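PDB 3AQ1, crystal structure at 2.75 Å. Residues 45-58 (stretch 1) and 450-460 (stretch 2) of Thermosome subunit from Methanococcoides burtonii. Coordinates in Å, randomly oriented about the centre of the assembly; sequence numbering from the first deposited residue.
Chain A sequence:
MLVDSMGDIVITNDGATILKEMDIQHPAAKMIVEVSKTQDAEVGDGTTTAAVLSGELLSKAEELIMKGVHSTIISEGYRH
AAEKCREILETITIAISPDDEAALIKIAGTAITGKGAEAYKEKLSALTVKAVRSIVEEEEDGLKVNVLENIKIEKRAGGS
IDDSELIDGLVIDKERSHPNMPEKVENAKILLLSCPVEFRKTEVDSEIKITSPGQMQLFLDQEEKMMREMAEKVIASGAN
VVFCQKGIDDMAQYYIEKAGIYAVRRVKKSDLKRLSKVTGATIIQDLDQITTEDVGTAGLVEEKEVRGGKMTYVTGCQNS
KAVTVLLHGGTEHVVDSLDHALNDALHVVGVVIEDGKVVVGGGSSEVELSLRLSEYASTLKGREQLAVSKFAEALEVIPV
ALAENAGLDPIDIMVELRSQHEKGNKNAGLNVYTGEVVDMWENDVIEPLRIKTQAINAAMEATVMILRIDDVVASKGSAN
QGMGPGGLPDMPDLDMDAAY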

ATOM      1  N   ASP A  45      11.879   5.122  -7.040  1.00 91.09           N
ATOM      2  CA  ASP A  45      12.135   6.543  -7.242  1.00 91.09           C
ATOM      3  C   ASP A  45      12.602   7.220  -5.958  1.00 89.14           C
ATOM      4  O   ASP A  45      13.170   8.313  -5.999  1.00 89.22           O
ATOM      5  N   GLY A  46      12.359   6.558  -4.825  1.00 83.44           N
ATOM      6  CA  GLY A  46      12.874   6.999  -3.539  1.00 65.99           C
ATOM      7  C   GLY A  46      14.354   6.685  -3.439  1.00 56.17           C
ATOM      8  O   GLY A  46      15.165   7.545  -3.108  1.00 55.05           O
ATOM      9  N   THR A  47      14.708   5.442  -3.744  1.00 48.38           N
ATOM     10  CA  THR A  47      16.105   5.055  -3.853  1.00 43.41           C
ATOM     11  C   THR A  47      16.882   5.992  -4.789  1.00 52.46           C
ATOM     12  O   THR A  47      17.967   6.450  -4.454  1.00 59.12           O
ATOM     13  N   THR A  48      16.310   6.275  -5.954  1.00 55.68           N
ATOM     14  CA  THR A  48      16.973   7.079  -6.971  1.00 49.53           C
ATOM     15  C   THR A  48      17.211   8.487  -6.465  1.00 53.56           C
ATOM     16  O   THR A  48      18.323   9.003  -6.535  1.00 54.23           O
ATOM     17  N   THR A  49      16.149   9.100  -5.951  1.00 56.97           N
ATOM     18  CA  THR A  49      16.225  10.422  -5.350  1.00 48.22           C
ATOM     19  C   THR A  49      17.253  10.478  -4.217  1.00 51.04           C
ATOM     20  O   THR A  49      18.002  11.444  -4.110  1.00 56.72           O
ATOM     21  N   ALA A  50      17.304   9.449  -3.375  1.00 45.97           N
ATOM     22  CA  ALA A  50      18.211   9.494  -2.233  1.00 47.67           C
ATOM     23  C   ALA A  50      19.667   9.376  -2.686  1.00 47.83           C
ATOM     24  O   ALA A  50      20.528  10.140  -2.248  1.00 51.50           O
ATOM     25  N   ALA A  51      19.929   8.434  -3.580  1.00 36.41           N
ATOM     26  CA  ALA A  51      21.262   8.250  -4.142  1.00 35.80           C
ATOM     27  C   ALA A  51      21.811   9.505  -4.810  1.00 51.38           C
ATOM     28  O   ALA A  51      22.937   9.918  -4.544  1.00 67.61           O
ATOM     29  N   VAL A  52      21.030  10.099  -5.697  1.00 47.69           N
ATOM     30  CA  VAL A  52      21.488  11.282  -6.408  1.00 47.13           C
ATOM     31  C   VAL A  52      21.726  12.421  -5.429  1.00 46.68           C
ATOM     32  O   VAL A  52      22.690  13.184  -5.561  1.00 45.10           O
ATOM     33  N   LEU A  53      20.835  12.554  -4.452  1.00 43.80           N
ATOM     34  CA  LEU A  53      20.931  13.693  -3.552  1.00 44.44           C
ATOM     35  C   LEU A  53      22.086  13.482  -2.579  1.00 51.83           C
ATOM     36  O   LEU A  53      22.783  14.421  -2.212  1.00 58.89           O
ATOM     37  N   SER A  54      22.288  12.231  -2.193  1.00 48.12           N
ATOM     38  CA  SER A  54      23.403  11.838  -1.350  1.00 53.17           C
ATOM     39  C   SER A  54      24.783  12.130  -1.986  1.00 56.14           C
ATOM     40  O   SER A  54      25.658  12.718  -1.343  1.00 54.72           O
ATOM     41  N   GLY A  55      24.979  11.711  -3.235  1.00 49.94           N
ATOM     42  CA  GLY A  55      26.183  12.060  -3.982  1.00 42.22           C
ATOM     43  C   GLY A  55      26.460  13.555  -3.990  1.00 42.63           C
ATOM     44  O   GLY A  55      27.571  14.008  -3.725  1.00 48.33           O
ATOM     45  N   GLU A  56      25.425  14.324  -4.271  1.00 39.57           N
ATOM     46  CA  GLU A  56      25.515  15.763  -4.324  1.00 47.05           C
ATOM     47  C   GLU A  56      25.897  16.361  -2.981  1.00 55.07           C
ATOM     48  O   GLU A  56      26.686  17.297  -2.912  1.00 63.58           O
ATOM     49  N   LEU A  57      25.309  15.840  -1.911  1.00 52.18           N
ATOM     50  CA  LEU A  57      25.597  16.342  -0.580  1.00 42.03           C
ATOM     51  C   LEU A  57      27.044  16.048  -0.234  1.00 52.59           C
ATOM     52  O   LEU A  57      27.747  16.911   0.303  1.00 48.39           O
ATOM     53  N   LEU A  58      27.491  14.833  -0.565  1.00 52.12           N
ATOM     54  CA  LEU A  58      28.871  14.424  -0.301  1.00 51.22           C
ATOM     55  C   LEU A  58      29.860  15.326  -0.976  1.00 56.53           C
ATOM     56  O   LEU A  58      30.714  15.909  -0.323  1.00 65.97           O
ATOM     57  N   ARG A 450       5.459  10.690   2.397  1.00 55.78           N
ATOM     58  CA  ARG A 450       6.382   9.825   3.135  1.00 54.16           C
ATOM     59  C   ARG A 450       7.610   9.414   2.311  1.00 56.43           C
ATOM     60  O   ARG A 450       8.715   9.311   2.839  1.00 68.86           O
ATOM     61  N   ILE A 451       7.431   9.198   1.018  1.00 48.88           N
ATOM     62  CA  ILE A 451       8.568   8.877   0.169  1.00 52.63           C
ATOM     63  C   ILE A 451       9.495  10.084   0.067  1.00 53.58           C
ATOM     64  O   ILE A 451      10.704   9.970   0.244  1.00 53.64           O
ATOM     65  N   LYS A 452       8.925  11.249  -0.203  1.00 46.31           N
ATOM     66  CA  LYS A 452       9.746  12.431  -0.331  1.00 49.77           C
ATOM     67  C   LYS A 452      10.598  12.686   0.935  1.00 54.74           C
ATOM     68  O   LYS A 452      11.780  13.022   0.821  1.00 57.01           O
ATOM     69  N   THR A 453      10.018  12.518   2.131  1.00 39.42           N
ATOM     70  CA  THR A 453      10.768  12.773   3.362  1.00 37.27           C
ATOM     71  C   THR A 453      11.695  11.624   3.705  1.00 50.50           C
ATOM     72  O   THR A 453      12.739  11.833   4.306  1.00 59.57           O
ATOM     73  N   GLN A 454      11.321  10.406   3.338  1.00 47.75           N
ATOM     74  CA  GLN A 454      12.209   9.289   3.591  1.00 43.85           C
ATOM     75  C   GLN A 454      13.475   9.434   2.748  1.00 56.49           C
ATOM     76  O   GLN A 454      14.584   9.216   3.238  1.00 64.05           O
ATOM     77  N   ALA A 455      13.311   9.822   1.485  1.00 48.04           N
ATOM     78  CA  ALA A 455      14.458   9.969   0.606  1.00 42.96           C
ATOM     79  C   ALA A 455      15.394  11.084   1.093  1.00 45.65           C
ATOM     80  O   ALA A 455      16.599  10.891   1.151  1.00 55.92           O
ATOM     81  N   ILE A 456      14.846  12.237   1.460  1.00 37.48           N
ATOM     82  CA  ILE A 456      15.679  13.322   1.949  1.00 40.85           C
ATOM     83  C   ILE A 456      16.431  12.939   3.220  1.00 47.35           C
ATOM     84  O   ILE A 456      17.642  13.136   3.310  1.00 52.84           O
ATOM     85  N   ASN A 457      15.726  12.372   4.190  1.00 46.54           N
ATOM     86  CA  ASN A 457      16.370  11.928   5.426  1.00 55.42           C
ATOM     87  C   ASN A 457      17.420  10.821   5.202  1.00 60.96           C
ATOM     88  O   ASN A 457      18.447  10.777   5.875  1.00 59.79           O
ATOM     89  N   ALA A 458      17.172   9.929   4.255  1.00 52.10           N
ATOM     90  CA  ALA A 458      18.134   8.870   3.998  1.00 52.17           C
ATOM     91  C   ALA A 458      19.398   9.428   3.337  1.00 54.48           C
ATOM     92  O   ALA A 458      20.509   9.054   3.689  1.00 55.07           O
ATOM     93  N   ALA A 459      19.230  10.335   2.385  1.00 49.81           N
ATOM     94  CA  ALA A 459      20.380  10.946   1.749  1.00 47.24           C
ATOM     95  C   ALA A 459      21.222  11.635   2.809  1.00 48.57           C
ATOM     96  O   ALA A 459      22.434  11.474   2.856  1.00 57.32           O
ATOM     97  N   MET A 460      20.567  12.399   3.667  1.00 41.10           N
ATOM     98  CA  MET A 460      21.252  13.074   4.756  1.00 44.71           C
ATOM     99  C   MET A 460      21.958  12.094   5.722  1.00 52.20           C
ATOM    100  O   MET A 460      23.135  12.262   6.020  1.00 55.44           O
TER

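The most unusual feature of this contact is how little side chain it needs: two helices whose touching residues are at least 402 positions apart in sequence pack with their axes 8.1 Å apart, and the methyl groups of alanines lie directly against the backbone of the partner helix. The helices run in roughly the same direction, at 35° to each other, and their backbones come closest at two pairs one helical turn apart, with CA–CA distances of 4.7 Å between Ala 50 and Ala 455 and 4.4 Å between Ser 54 and Ala 459.

Ala 459 is the centre of the packing and has the largest covered area. Its methyl is a knob in a hole formed by Ala 50, Leu 53, Ser 54 and Leu 57. Ala 459 CB lies 3.5 Å from Ala 50 O and 3.7 Å from Ser 54 N, two atoms already paired by the backbone hydrogen bond of their own helix, so the methyl rests on a satisfied peptide surface. The leucines complete the hole. Leu 53, with chi1 t and chi2 p, brings CD2 to 3.9 Å from Ala 459 CB and 4.3 Å from Ile 456 CG1; Ile 456 (m, t) makes this contact although its CA-to-CB bond points away. Leu 57 (m, t) places CD1 4.2 Å from Ala 459 CB and also 4.2 Å from Met 460 N.

One turn earlier the arrangement is reciprocal. Ala 455 CB points toward stretch 1 and sits 3.7 Å from Gly 46 O, while Ala 50 CB approaches Ala 455 O at 3.6 Å. The two methyls, Ala 50 CB and Ala 455 CB, are 4.2 Å apart, and Ala 50 CB also reaches Ala 458 CB at 4.4 Å. At Gly 46 the partner meets bare backbone: the CA-to-CB bond of Ile 451 (m, m) points sideways, and Ile 451 CG2 lies 4.1 Å from Gly 46 CA.

No direct hydrogen bond joins the two helices. The CA-to-CB bond of Thr 49 points toward stretch 2, placing Thr 49 CB 4.1 Å from Ala 455 CB; with chi1 m, its hydroxyl donates to its own helix, Thr 49 OG1 to Asp 45 O at 2.6 Å. A water links the two helices here: it accepts a hydrogen bond from Lys 452 NZ at 2.9 Å and donates a weak one to Thr 49 OG1 at 3.3 Å. Lys 452 starts away from stretch 1, but its chain (t, p, p, t) curls back so that its end comes nearer, and NZ is also hydrogen-bonded elsewhere in the structure.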

ATOM      1  CB  ASP A  45      10.910   7.248  -7.829  1.00 96.26           C
ATOM      2  CG  ASP A  45      10.846   7.132  -9.341  1.00105.32           C
ATOM      3  OD1 ASP A  45      11.867   6.736  -9.951  1.00102.74           O
ATOM      4  OD2 ASP A  45       9.780   7.439  -9.918  1.00110.74           O
ATOM      5  CB  THR A  47      16.236   3.605  -4.338  1.00 47.26           C
ATOM      6  OG1 THR A  47      15.729   2.725  -3.328  1.00 63.35           O
ATOM      7  CG2 THR A  47      17.695   3.250  -4.637  1.00 39.51           C
ATOM      8  CB  THR A  48      16.136   7.146  -8.258  1.00 59.23           C
ATOM      9  OG1 THR A  48      15.926   5.824  -8.767  1.00 72.20           O
ATOM     10  CG2 THR A  48      16.858   7.952  -9.301  1.00 55.16           C
ATOM     11  CB  THR A  49      14.839  10.880  -4.833  1.00 44.63           C
ATOM     12  OG1 THR A  49      13.896  10.840  -5.903  1.00 59.04           O
ATOM     13  CG2 THR A  49      14.897  12.292  -4.314  1.00 37.60           C
ATOM     14  CB  ALA A  50      17.857   8.422  -1.203  1.00 48.53           C
ATOM     15  CB  ALA A  51      21.268   7.107  -5.116  1.00 31.72           C
ATOM     16  CB  VAL A  52      20.472  11.733  -7.498  1.00 39.99           C
ATOM     17  CG1 VAL A  52      20.878  13.070  -8.100  1.00 44.24           C
ATOM     18  CG2 VAL A  52      20.354  10.680  -8.571  1.00 38.12           C
ATOM     19  CB  LEU A  53      19.610  13.955  -2.834  1.00 38.14           C
ATOM     20  CG  LEU A  53      19.657  15.047  -1.749  1.00 47.88           C
ATOM     21  CD1 LEU A  53      19.949  16.430  -2.329  1.00 38.55           C
ATOM     22  CD2 LEU A  53      18.363  15.073  -0.926  1.00 46.44           C
ATOM     23  CB  SER A  54      23.264  10.359  -0.996  1.00 55.73           C
ATOM     24  OG  SER A  54      24.386   9.893  -0.273  1.00 67.77           O
ATOM     25  CB  GLU A  56      24.168  16.328  -4.762  1.00 59.91           C
ATOM     26  CG  GLU A  56      24.276  17.646  -5.459  1.00 64.78           C
ATOM     27  CD  GLU A  56      25.251  17.577  -6.606  1.00 69.64           C
ATOM     28  OE1 GLU A  56      25.379  16.485  -7.219  1.00 62.56           O
ATOM     29  OE2 GLU A  56      25.891  18.615  -6.880  1.00 68.93           O
ATOM     30  CB  LEU A  57      24.665  15.716   0.452  1.00 34.85           C
ATOM     31  CG  LEU A  57      23.225  16.223   0.405  1.00 45.65           C
ATOM     32  CD1 LEU A  57      22.278  15.394   1.290  1.00 45.44           C
ATOM     33  CD2 LEU A  57      23.167  17.696   0.766  1.00 41.66           C
ATOM     34  CB  LEU A  58      29.145  13.008  -0.766  1.00 42.23           C
ATOM     35  CG  LEU A  58      29.135  12.003   0.374  1.00 55.95           C
ATOM     36  CD1 LEU A  58      29.325  10.600  -0.185  1.00 63.38           C
ATOM     37  CD2 LEU A  58      30.199  12.353   1.397  1.00 54.49           C
ATOM     38  CB  ARG A 450       5.672   8.605   3.745  1.00 45.94           C
ATOM     39  CG  ARG A 450       5.530   7.405   2.821  1.00 54.26           C
ATOM     40  CD  ARG A 450       4.913   6.212   3.546  1.00 54.88           C
ATOM     41  NE  ARG A 450       3.837   6.623   4.440  1.00 57.53           N
ATOM     42  CZ  ARG A 450       2.823   5.844   4.791  1.00 60.57           C
ATOM     43  NH1 ARG A 450       2.744   4.611   4.327  1.00 60.51           N
ATOM     44  NH2 ARG A 450       1.882   6.301   5.600  1.00 67.11           N
ATOM     45  CB  ILE A 451       8.130   8.419  -1.239  1.00 58.00           C
ATOM     46  CG1 ILE A 451       7.524   7.014  -1.168  1.00 67.74           C
ATOM     47  CG2 ILE A 451       9.302   8.450  -2.204  1.00 57.56           C
ATOM     48  CD1 ILE A 451       8.397   5.998  -0.442  1.00 70.31           C
ATOM     49  CB  LYS A 452       8.895  13.646  -0.706  1.00 51.51           C
ATOM     50  CG  LYS A 452       9.707  14.796  -1.241  1.00 65.50           C
ATOM     51  CD  LYS A 452      10.525  14.373  -2.475  1.00 71.99           C
ATOM     52  CE  LYS A 452       9.641  14.179  -3.703  1.00 67.19           C
ATOM     53  NZ  LYS A 452      10.439  13.808  -4.902  1.00 64.22           N
ATOM     54  CB  THR A 453       9.884  13.063   4.599  1.00 53.31           C
ATOM     55  OG1 THR A 453       9.083  11.916   4.921  1.00 59.69           O
ATOM     56  CG2 THR A 453       8.998  14.270   4.367  1.00 62.45           C
ATOM     57  CB  GLN A 454      11.515   7.958   3.328  1.00 39.12           C
ATOM     58  CG  GLN A 454      11.286   7.124   4.583  1.00 64.11           C
ATOM     59  CD  GLN A 454      10.099   6.167   4.451  1.00 78.65           C
ATOM     60  OE1 GLN A 454       9.118   6.273   5.195  1.00 82.22           O
ATOM     61  NE2 GLN A 454      10.182   5.233   3.496  1.00 75.06           N
ATOM     62  CB  ALA A 455      14.021  10.206  -0.821  1.00 41.78           C
ATOM     63  CB  ILE A 456      14.882  14.608   2.170  1.00 40.59           C
ATOM     64  CG1 ILE A 456      14.462  15.200   0.823  1.00 40.58           C
ATOM     65  CG2 ILE A 456      15.721  15.623   2.928  1.00 40.05           C
ATOM     66  CD1 ILE A 456      13.553  16.403   0.939  1.00 45.62           C
ATOM     67  CB  ASN A 457      15.333  11.498   6.479  1.00 47.49           C
ATOM     68  CG  ASN A 457      14.460  12.661   6.963  1.00 64.23           C
ATOM     69  OD1 ASN A 457      14.760  13.840   6.725  1.00 70.76           O
ATOM     70  ND2 ASN A 457      13.371  12.326   7.654  1.00 63.77           N
ATOM     71  CB  ALA A 458      17.504   7.745   3.152  1.00 39.45           C
ATOM     72  CB  ALA A 459      19.944  11.930   0.695  1.00 49.88           C
ATOM     73  CB  MET A 460      20.275  13.999   5.492  1.00 46.21           C
ATOM     74  CG  MET A 460      20.879  14.751   6.659  1.00 53.12           C
ATOM     75  SD  MET A 460      20.919  13.711   8.126  1.00 60.92           S
ATOM     76  CE  MET A 460      19.238  13.923   8.709  1.00 44.64           C
TER
HETATM   77  O   HOH W   1      11.400  11.306  -3.747  1.00 68.38           O